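Local coordinates for amino acid ABC transporter, periplasmic amino acid-binding protein (Brucella ovis, PDB 4Z9N) that binds glutathione in the periplasm and probably delivers it to an ABC transporter for uptake, at residues 133-138 and 178-183; 261-266 and 280-285. All coordinates share one frame; numbering follows the deposited sequence.

Contact 1 (133-138 and 178-183); sequences ASICVQ and CDAYTT. With GSH (glutathione), chain U.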
ATOM      1  N   ALA D 133      11.696  32.264 -12.950  1.00 23.38           N
ATOM      2  CA  ALA D 133      12.310  31.360 -13.925  1.00 22.30           C
ATOM      3  C   ALA D 133      11.269  30.734 -14.853  1.00 21.25           C
ATOM      4  O   ALA D 133      10.160  30.417 -14.417  1.00 20.11           O
ATOM      5  CB  ALA D 133      13.078  30.263 -13.206  1.00 22.03           C
ATOM      6  N   SER D 134      11.627  30.546 -16.120  0.52 21.76           N
ATOM      7  CA  SER D 134      10.750  29.831 -17.038  0.52 23.84           C
ATOM      8  C   SER D 134      10.967  28.343 -16.826  0.52 23.05           C
ATOM      9  O   SER D 134      12.087  27.846 -16.947  0.52 23.93           O
ATOM     10  CB  SER D 134      11.018  30.214 -18.490  0.52 23.46           C
ATOM     11  OG  SER D 134      12.363  29.950 -18.844  0.52 25.54           O
ATOM     12  N   ILE D 135       9.899  27.635 -16.491  1.00 18.85           N
ATOM     13  CA  ILE D 135      10.028  26.223 -16.151  1.00 18.06           C
ATOM     14  C   ILE D 135       9.152  25.360 -17.044  1.00 23.10           C
ATOM     15  O   ILE D 135       7.926  25.524 -17.082  1.00 19.11           O
ATOM     16  CB  ILE D 135       9.705  25.992 -14.674  1.00 18.81           C
ATOM     17  CG1 ILE D 135      10.538  26.948 -13.808  1.00 22.02           C
ATOM     18  CG2 ILE D 135       9.985  24.530 -14.297  1.00 16.59           C
ATOM     19  CD1 ILE D 135      10.378  26.732 -12.331  1.00 22.78           C
ATOM     20  N   CYS D 136       9.769  24.406 -17.735  0.89 17.69           N
ATOM     21  CA  CYS D 136       8.987  23.581 -18.639  0.89 17.33           C
ATOM     22  C   CYS D 136       8.314  22.463 -17.874  0.89 16.17           C
ATOM     23  O   CYS D 136       8.835  21.923 -16.895  0.89 15.81           O
ATOM     24  CB  CYS D 136       9.825  23.013 -19.778  0.89 24.73           C
ATOM     25  SG  CYS D 136      11.014  21.823 -19.288  0.89 27.71           S
ATOM     26  N   VAL D 137       7.124  22.138 -18.338  1.00 15.71           N
ATOM     27  CA  VAL D 137       6.314  21.105 -17.691  1.00 16.54           C
ATOM     28  C   VAL D 137       5.354  20.552 -18.744  1.00 17.48           C
ATOM     29  O   VAL D 137       4.986  21.264 -19.678  1.00 15.99           O
ATOM     30  CB  VAL D 137       5.554  21.665 -16.463  1.00 14.86           C
ATOM     31  CG1 VAL D 137       4.474  22.654 -16.898  1.00 17.07           C
ATOM     32  CG2 VAL D 137       4.929  20.527 -15.642  1.00 13.73           C
ATOM     33  N   GLN D 138       4.950  19.292 -18.600  1.00 18.35           N
ATOM     34  CA  GLN D 138       3.962  18.733 -19.525  1.00 18.43           C
ATOM     35  C   GLN D 138       2.526  18.901 -19.068  1.00 15.73           C
ATOM     36  O   GLN D 138       2.220  18.790 -17.887  1.00 14.32           O
ATOM     37  CB  GLN D 138       4.227  17.257 -19.767  1.00 17.32           C
ATOM     38  CG  GLN D 138       5.103  17.027 -20.952  1.00 19.50           C
ATOM     39  CD  GLN D 138       5.289  15.562 -21.216  1.00 22.88           C
ATOM     40  OE1 GLN D 138       6.288  14.989 -20.819  1.00 20.40           O
ATOM     41  NE2 GLN D 138       4.313  14.941 -21.870  1.00 21.88           N
ATOM     42  N   CYS D 178      13.999  27.443 -21.762  1.00 30.28           N
ATOM     43  CA  CYS D 178      13.482  27.344 -20.394  1.00 26.20           C
ATOM     44  C   CYS D 178      14.637  27.300 -19.393  1.00 26.40           C
ATOM     45  O   CYS D 178      15.682  26.702 -19.676  1.00 29.89           O
ATOM     46  CB  CYS D 178      12.627  26.094 -20.207  1.00 27.17           C
ATOM     47  SG  CYS D 178      11.012  26.043 -21.048  1.00 33.32           S
ATOM     48  N   ASP D 179      14.442  27.904 -18.225  1.00 25.92           N
ATOM     49  CA  ASP D 179      15.481  27.957 -17.202  1.00 26.23           C
ATOM     50  C   ASP D 179      15.571  26.682 -16.377  1.00 25.23           C
ATOM     51  O   ASP D 179      16.627  26.363 -15.834  1.00 25.71           O
ATOM     52  CB  ASP D 179      15.245  29.126 -16.254  1.00 26.28           C
ATOM     53  CG  ASP D 179      15.277  30.443 -16.952  1.00 27.44           C
ATOM     54  OD1 ASP D 179      16.275  30.709 -17.648  1.00 28.74           O
ATOM     55  OD2 ASP D 179      14.311  31.208 -16.799  1.00 27.17           O
ATOM     56  N   ALA D 180      14.456  25.977 -16.264  1.00 23.96           N
ATOM     57  CA  ALA D 180      14.384  24.786 -15.424  1.00 22.96           C
ATOM     58  C   ALA D 180      13.377  23.795 -15.995  1.00 23.01           C
ATOM     59  O   ALA D 180      12.558  24.140 -16.855  1.00 22.06           O
ATOM     60  CB  ALA D 180      14.014  25.158 -13.991  1.00 22.28           C
ATOM     61  N   TYR D 181      13.471  22.564 -15.513  1.00 21.95           N
ATOM     62  CA  TYR D 181      12.626  21.456 -15.935  1.00 21.47           C
ATOM     63  C   TYR D 181      11.983  20.897 -14.672  1.00 19.90           C
ATOM     64  O   TYR D 181      12.677  20.710 -13.664  1.00 19.41           O
ATOM     65  CB  TYR D 181      13.477  20.385 -16.638  1.00 22.84           C
ATOM     66  CG  TYR D 181      12.736  19.372 -17.494  1.00 20.93           C
ATOM     67  CD1 TYR D 181      11.830  18.475 -16.931  1.00 19.81           C
ATOM     68  CD2 TYR D 181      12.988  19.281 -18.861  1.00 25.50           C
ATOM     69  CE1 TYR D 181      11.165  17.536 -17.731  1.00 21.91           C
ATOM     70  CE2 TYR D 181      12.338  18.351 -19.660  1.00 21.80           C
ATOM     71  CZ  TYR D 181      11.431  17.480 -19.090  1.00 20.69           C
ATOM     72  OH  TYR D 181      10.787  16.558 -19.893  1.00 22.35           O
ATOM     73  N   THR D 182      10.681  20.626 -14.690  1.00 18.55           N
ATOM     74  CA  THR D 182      10.102  19.954 -13.538  1.00 17.51           C
ATOM     75  C   THR D 182       9.364  18.686 -13.956  1.00 23.16           C
ATOM     76  O   THR D 182       8.662  18.656 -14.976  1.00 17.05           O
ATOM     77  CB  THR D 182       9.138  20.878 -12.720  1.00 16.97           C
ATOM     78  OG1 THR D 182       8.753  20.210 -11.512  1.00 17.00           O
ATOM     79  CG2 THR D 182       7.864  21.236 -13.512  1.00 17.06           C
ATOM     80  N   THR D 183       9.576  17.635 -13.171  1.00 18.23           N
ATOM     81  CA  THR D 183       8.826  16.387 -13.274  1.00 16.81           C
ATOM     82  C   THR D 183       9.222  15.518 -12.079  1.00 16.03           C
ATOM     83  O   THR D 183       9.873  16.003 -11.145  1.00 16.00           O
ATOM     84  CB  THR D 183       9.079  15.632 -14.622  1.00 16.49           C
ATOM     85  OG1 THR D 183       8.286  14.435 -14.648  1.00 18.14           O
ATOM     86  CG2 THR D 183      10.532  15.263 -14.799  1.00 19.56           C
TER
HETATM   87  N1  GSH U 401       3.796  11.072 -12.484  1.00 12.03           N
HETATM   88  CA1 GSH U 401       3.242  12.269 -13.118  1.00 10.27           C
HETATM   89  C1  GSH U 401       1.779  12.002 -13.462  1.00 12.10           C
HETATM   90  O11 GSH U 401       1.065  12.953 -13.885  1.00 15.66           O
HETATM   91  O12 GSH U 401       1.285  10.847 -13.337  1.00 11.89           O
HETATM   92  CB1 GSH U 401       3.982  12.629 -14.417  1.00  9.38           C
HETATM   93  CG1 GSH U 401       3.868  11.448 -15.400  1.00 10.87           C
HETATM   94  CD1 GSH U 401       4.373  11.896 -16.767  1.00 16.59           C
HETATM   95  OE1 GSH U 401       3.695  11.816 -17.744  1.00 17.25           O
HETATM   96  N2  GSH U 401       5.717  12.415 -16.854  1.00 15.97           N
HETATM   97  CA2 GSH U 401       6.184  12.864 -18.152  1.00 18.95           C
HETATM   98  C2  GSH U 401       6.232  11.722 -19.178  1.00 16.60           C
HETATM   99  O2  GSH U 401       6.240  10.570 -18.886  1.00 16.80           O
HETATM  100  CB2 GSH U 401       7.512  13.617 -18.012  1.00 18.47           C
HETATM  101  SG2 GSH U 401       8.887  12.516 -17.575  1.00 23.59           S
HETATM  102  N3  GSH U 401       6.216  12.110 -20.573  1.00 16.84           N
HETATM  103  CA3 GSH U 401       6.251  11.102 -21.597  1.00 20.58           C
HETATM  104  C3  GSH U 401       5.104  11.365 -22.573  1.00 19.23           C
HETATM  105  O31 GSH U 401       5.094  10.749 -23.671  1.00 23.49           O
HETATM  106  O32 GSH U 401       4.172  12.174 -22.278  1.00 19.53           O
HETATM  107  O   HOH W   1       6.912  17.597 -16.941  1.00 13.46           O
HETATM  108  O   HOH W   2       7.911  16.751 -19.359  1.00 16.93           O
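Ile135 pairs with Ala180 and Cys136 with Tyr181 in a parallel strand pair, inside the mixed sheet of a solute-binding protein lobe. Ala180 O takes the N-H of Cys136 at 2.9 Å. Cys136 O takes that of Thr182, nearly along the C=O axis. Ser134 O accepts from both Asp179 N and Ala180 N. Asp179 OD2 accepts from Ser134 N at 2.8 Å, on its anti side.

Tyr181 can be followed outward. Tyr181 CB lies 3.9 Å from Cys136 SG. CG, anti to the backbone N (chi1 -163°), starts the ring, and Cys136 SG sits over one face, 3.7 Å from the centroid of the Tyr181 ring. The ring atom nearest Cys136 SG is Tyr181 CD2. Cys136 has two conformers, so this tight fit is doubtful in detail; the disulfide with Cys178 presumably uses the other. At the tip, Tyr181 OH is hydrogen-bonded to Asn170 OD1 and accepts from a water at 2.9 Å. That water also donates to Gln138 OE1. Ile135 and Val137 pack on helix 142-153. Gln138 grips the ligand with both ends of its amide: Gln138 OE1 accepts from glutathione N3 at 2.9 Å, and Gln138 NE2 donates to glutathione O32 at 2.8 Å.

Contact 2 (261-266 and 280-285); sequences RLLGAE and DWVVKI
A Schellman motif ends helix 257-262, and the contact packs this capped end, through Leu262 and Leu263, on Val282 and Val283 in the first turn of helix 281-289. Gly264 is the C-prime residue, with a positive phi of 73°. Its N bonds back to Arg261 O, and Ala265 N bonds to Lys260 O.

Val282 is central. Its CG1, anti to the backbone N (chi1 -177°), touches two leucines. Leu263 CD2 lies 3.9 Å from Val282 CG1, and Leu262 CG lies 4.0 Å from it. Both leucine side chains cross that of Val282 at about a right angle. The other branch, Val282 CG2, touches Leu262 O at 3.3 Å. The same methyl covers the centre of one face of the Trp281 ring. Val283 CG2 meets Leu263 CB at 3.9 Å and also Leu263 O. Helix 248-251 adds Val248 and Met251 beside Leu263. Trp281 also packs on Ile93 of the second subunit.

Leu262 O accepts from two waters. One, 2.9 Å from Leu262 O, accepts in turn from Val282 N. The other accepts from Trp281 NE1. Asp280 holds the N-cap position, but its side chain makes no capping bond. Asp280 OD1 forms a salt bridge with Lys284 NZ, at 3.5 Å.

The direct touches are thus mostly apolar, while water carries the polar link. One water joins the carbonyl at the helix C-terminal end to the Val282 N-H at a helix N-terminal end, a pairing that the two helix dipoles would probably favour; the other leads to the indole N-H.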
ATOM      1  N   ARG D 261       6.128 -22.314  -0.325  1.00 23.70           N
ATOM      2  CA  ARG D 261       4.767 -21.881  -0.611  1.00 22.09           C
ATOM      3  C   ARG D 261       4.775 -20.827  -1.719  1.00 24.45           C
ATOM      4  O   ARG D 261       3.981 -20.900  -2.664  1.00 25.26           O
ATOM      5  CB  ARG D 261       4.099 -21.345   0.667  1.00 20.57           C
ATOM      6  CG  ARG D 261       2.648 -20.901   0.481  1.00 22.37           C
ATOM      7  CD  ARG D 261       1.955 -20.596   1.809  1.00 22.34           C
ATOM      8  NE  ARG D 261       2.626 -19.518   2.538  1.00 21.15           N
ATOM      9  CZ  ARG D 261       3.354 -19.700   3.639  1.00 23.24           C
ATOM     10  NH1 ARG D 261       3.480 -20.917   4.159  1.00 21.56           N
ATOM     11  NH2 ARG D 261       3.935 -18.661   4.234  1.00 20.85           N
ATOM     12  N   LEU D 262       5.685 -19.861  -1.620  1.00 17.92           N
ATOM     13  CA  LEU D 262       5.808 -18.816  -2.644  1.00 16.82           C
ATOM     14  C   LEU D 262       6.074 -19.417  -4.023  1.00 19.48           C
ATOM     15  O   LEU D 262       5.468 -19.015  -5.008  1.00 20.66           O
ATOM     16  CB  LEU D 262       6.935 -17.836  -2.297  1.00 18.13           C
ATOM     17  CG  LEU D 262       7.126 -16.681  -3.285  1.00 20.90           C
ATOM     18  CD1 LEU D 262       5.903 -15.746  -3.277  1.00 16.13           C
ATOM     19  CD2 LEU D 262       8.422 -15.913  -3.020  1.00 19.29           C
ATOM     20  N   LEU D 263       6.970 -20.396  -4.090  1.00 20.16           N
ATOM     21  CA  LEU D 263       7.389 -20.917  -5.393  1.00 22.45           C
ATOM     22  C   LEU D 263       6.529 -22.087  -5.881  1.00 25.25           C
ATOM     23  O   LEU D 263       6.854 -22.720  -6.885  1.00 25.22           O
ATOM     24  CB  LEU D 263       8.863 -21.325  -5.347  1.00 23.88           C
ATOM     25  CG  LEU D 263       9.763 -20.129  -5.027  1.00 22.43           C
ATOM     26  CD1 LEU D 263      11.223 -20.524  -5.046  1.00 26.45           C
ATOM     27  CD2 LEU D 263       9.509 -18.981  -6.012  1.00 20.87           C
ATOM     28  N   GLY D 264       5.424 -22.353  -5.189  1.00 25.17           N
ATOM     29  CA  GLY D 264       4.480 -23.372  -5.613  1.00 26.13           C
ATOM     30  C   GLY D 264       4.952 -24.801  -5.421  1.00 30.35           C
ATOM     31  O   GLY D 264       4.487 -25.715  -6.111  1.00 33.09           O
ATOM     32  N   ALA D 265       5.870 -25.003  -4.479  1.00 28.44           N
ATOM     33  CA  ALA D 265       6.436 -26.329  -4.243  1.00 34.61           C
ATOM     34  C   ALA D 265       5.733 -27.063  -3.111  1.00 39.64           C
ATOM     35  O   ALA D 265       6.029 -28.221  -2.846  1.00 42.99           O
ATOM     36  CB  ALA D 265       7.928 -26.229  -3.947  1.00 31.98           C
ATOM     37  N   GLU D 266       4.817 -26.386  -2.429  1.00 43.14           N
ATOM     38  CA  GLU D 266       4.055 -27.036  -1.368  1.00 46.84           C
ATOM     39  C   GLU D 266       3.102 -28.043  -2.001  1.00 54.34           C
ATOM     40  O   GLU D 266       2.749 -27.924  -3.178  1.00 56.92           O
ATOM     41  CB  GLU D 266       3.293 -26.010  -0.522  1.00 45.82           C
ATOM     42  N   ASP D 280       3.155 -22.666 -10.378  1.00 27.23           N
ATOM     43  CA  ASP D 280       4.494 -22.091 -10.329  1.00 26.82           C
ATOM     44  C   ASP D 280       4.556 -20.675 -10.897  1.00 25.45           C
ATOM     45  O   ASP D 280       5.574 -20.281 -11.457  1.00 26.35           O
ATOM     46  CB  ASP D 280       5.485 -23.002 -11.076  1.00 30.00           C
ATOM     47  CG  ASP D 280       5.124 -23.189 -12.547  1.00 41.75           C
ATOM     48  OD1 ASP D 280       3.991 -22.852 -12.941  1.00 37.64           O
ATOM     49  OD2 ASP D 280       5.989 -23.666 -13.316  1.00 45.07           O
ATOM     50  N   TRP D 281       3.475 -19.905 -10.735  1.00 22.52           N
ATOM     51  CA  TRP D 281       3.390 -18.577 -11.342  1.00 21.82           C
ATOM     52  C   TRP D 281       4.540 -17.652 -10.890  1.00 21.62           C
ATOM     53  O   TRP D 281       5.031 -16.840 -11.680  1.00 21.32           O
ATOM     54  CB  TRP D 281       2.024 -17.936 -11.034  1.00 22.94           C
ATOM     55  CG  TRP D 281       1.795 -17.701  -9.574  1.00 19.79           C
ATOM     56  CD1 TRP D 281       1.590 -18.653  -8.611  1.00 20.60           C
ATOM     57  CD2 TRP D 281       1.771 -16.439  -8.902  1.00 17.32           C
ATOM     58  NE1 TRP D 281       1.437 -18.052  -7.378  1.00 18.73           N
ATOM     59  CE2 TRP D 281       1.538 -16.696  -7.537  1.00 18.59           C
ATOM     60  CE3 TRP D 281       1.909 -15.109  -9.326  1.00 16.74           C
ATOM     61  CZ2 TRP D 281       1.455 -15.675  -6.590  1.00 18.19           C
ATOM     62  CZ3 TRP D 281       1.829 -14.098  -8.379  1.00 17.56           C
ATOM     63  CH2 TRP D 281       1.606 -14.387  -7.030  1.00 21.27           C
ATOM     64  N   VAL D 282       4.986 -17.776  -9.641  1.00 21.81           N
ATOM     65  CA  VAL D 282       6.082 -16.929  -9.164  1.00 21.49           C
ATOM     66  C   VAL D 282       7.424 -17.360  -9.765  1.00 20.13           C
ATOM     67  O   VAL D 282       8.250 -16.512 -10.100  1.00 23.06           O
ATOM     68  CB  VAL D 282       6.162 -16.905  -7.625  1.00 19.75           C
ATOM     69  CG1 VAL D 282       7.272 -15.963  -7.171  1.00 17.22           C
ATOM     70  CG2 VAL D 282       4.826 -16.452  -7.036  1.00 18.02           C
ATOM     71  N   VAL D 283       7.651 -18.666  -9.906  1.00 23.77           N
ATOM     72  CA  VAL D 283       8.854 -19.143 -10.593  1.00 22.14           C
ATOM     73  C   VAL D 283       8.879 -18.562 -12.010  1.00 23.25           C
ATOM     74  O   VAL D 283       9.923 -18.113 -12.486  1.00 24.28           O
ATOM     75  CB  VAL D 283       8.945 -20.687 -10.628  1.00 26.80           C
ATOM     76  CG1 VAL D 283      10.264 -21.128 -11.275  1.00 25.05           C
ATOM     77  CG2 VAL D 283       8.819 -21.270  -9.225  1.00 24.38           C
ATOM     78  N   LYS D 284       7.722 -18.537 -12.667  1.00 23.68           N
ATOM     79  CA  LYS D 284       7.639 -17.946 -14.001  1.00 24.31           C
ATOM     80  C   LYS D 284       8.015 -16.468 -13.995  1.00 22.94           C
ATOM     81  O   LYS D 284       8.748 -16.025 -14.888  1.00 22.91           O
ATOM     82  CB  LYS D 284       6.240 -18.107 -14.601  1.00 23.34           C
ATOM     83  CG  LYS D 284       5.785 -19.536 -14.802  1.00 32.77           C
ATOM     84  CD  LYS D 284       4.403 -19.552 -15.458  1.00 34.80           C
ATOM     85  CE  LYS D 284       3.897 -20.967 -15.708  1.00 40.79           C
ATOM     86  NZ  LYS D 284       4.976 -21.882 -16.161  1.00 42.88           N
ATOM     87  N   ILE D 285       7.520 -15.715 -13.004  1.00 20.68           N
ATOM     88  CA  ILE D 285       7.851 -14.300 -12.893  1.00 19.77           C
ATOM     89  C   ILE D 285       9.362 -14.114 -12.721  1.00 20.15           C
ATOM     90  O   ILE D 285       9.997 -13.370 -13.470  1.00 20.52           O
ATOM     91  CB  ILE D 285       7.090 -13.594 -11.730  1.00 18.23           C
ATOM     92  CG1 ILE D 285       5.567 -13.620 -11.946  1.00 17.98           C
ATOM     93  CG2 ILE D 285       7.583 -12.188 -11.594  1.00 17.49           C
ATOM     94  CD1 ILE D 285       4.742 -13.131 -10.736  1.00 18.57           C
TER
HETATM   95  O   HOH W   3       4.772 -19.998  -7.610  1.00 21.23           O
HETATM   96  O   HOH W   4       2.521 -19.205  -4.687  1.00 21.41           O

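From the N terminus, contact 1 comes first. It closes a loop of 39 residues that holds helix 142-153, strand 159-163 and helix 166-174; strand 159-163 also pairs with 134-138. The chain then runs through strands 201-203 and 211-218 and helix 222-240 before contact 2 opens. Contact 2 closes a short loop of 13 residues around helix 271-274. The two loops are in series and neither nest nor cross. The centres of contact 1 and contact 2 lie about 46 Å apart, on opposite sides of the chain's centre. Contact 1 ties sheet strands beside the glutathione pocket; contact 2 ties helices of the C-terminal part. Arg261 there salt-bridges Asp149 of the second subunit.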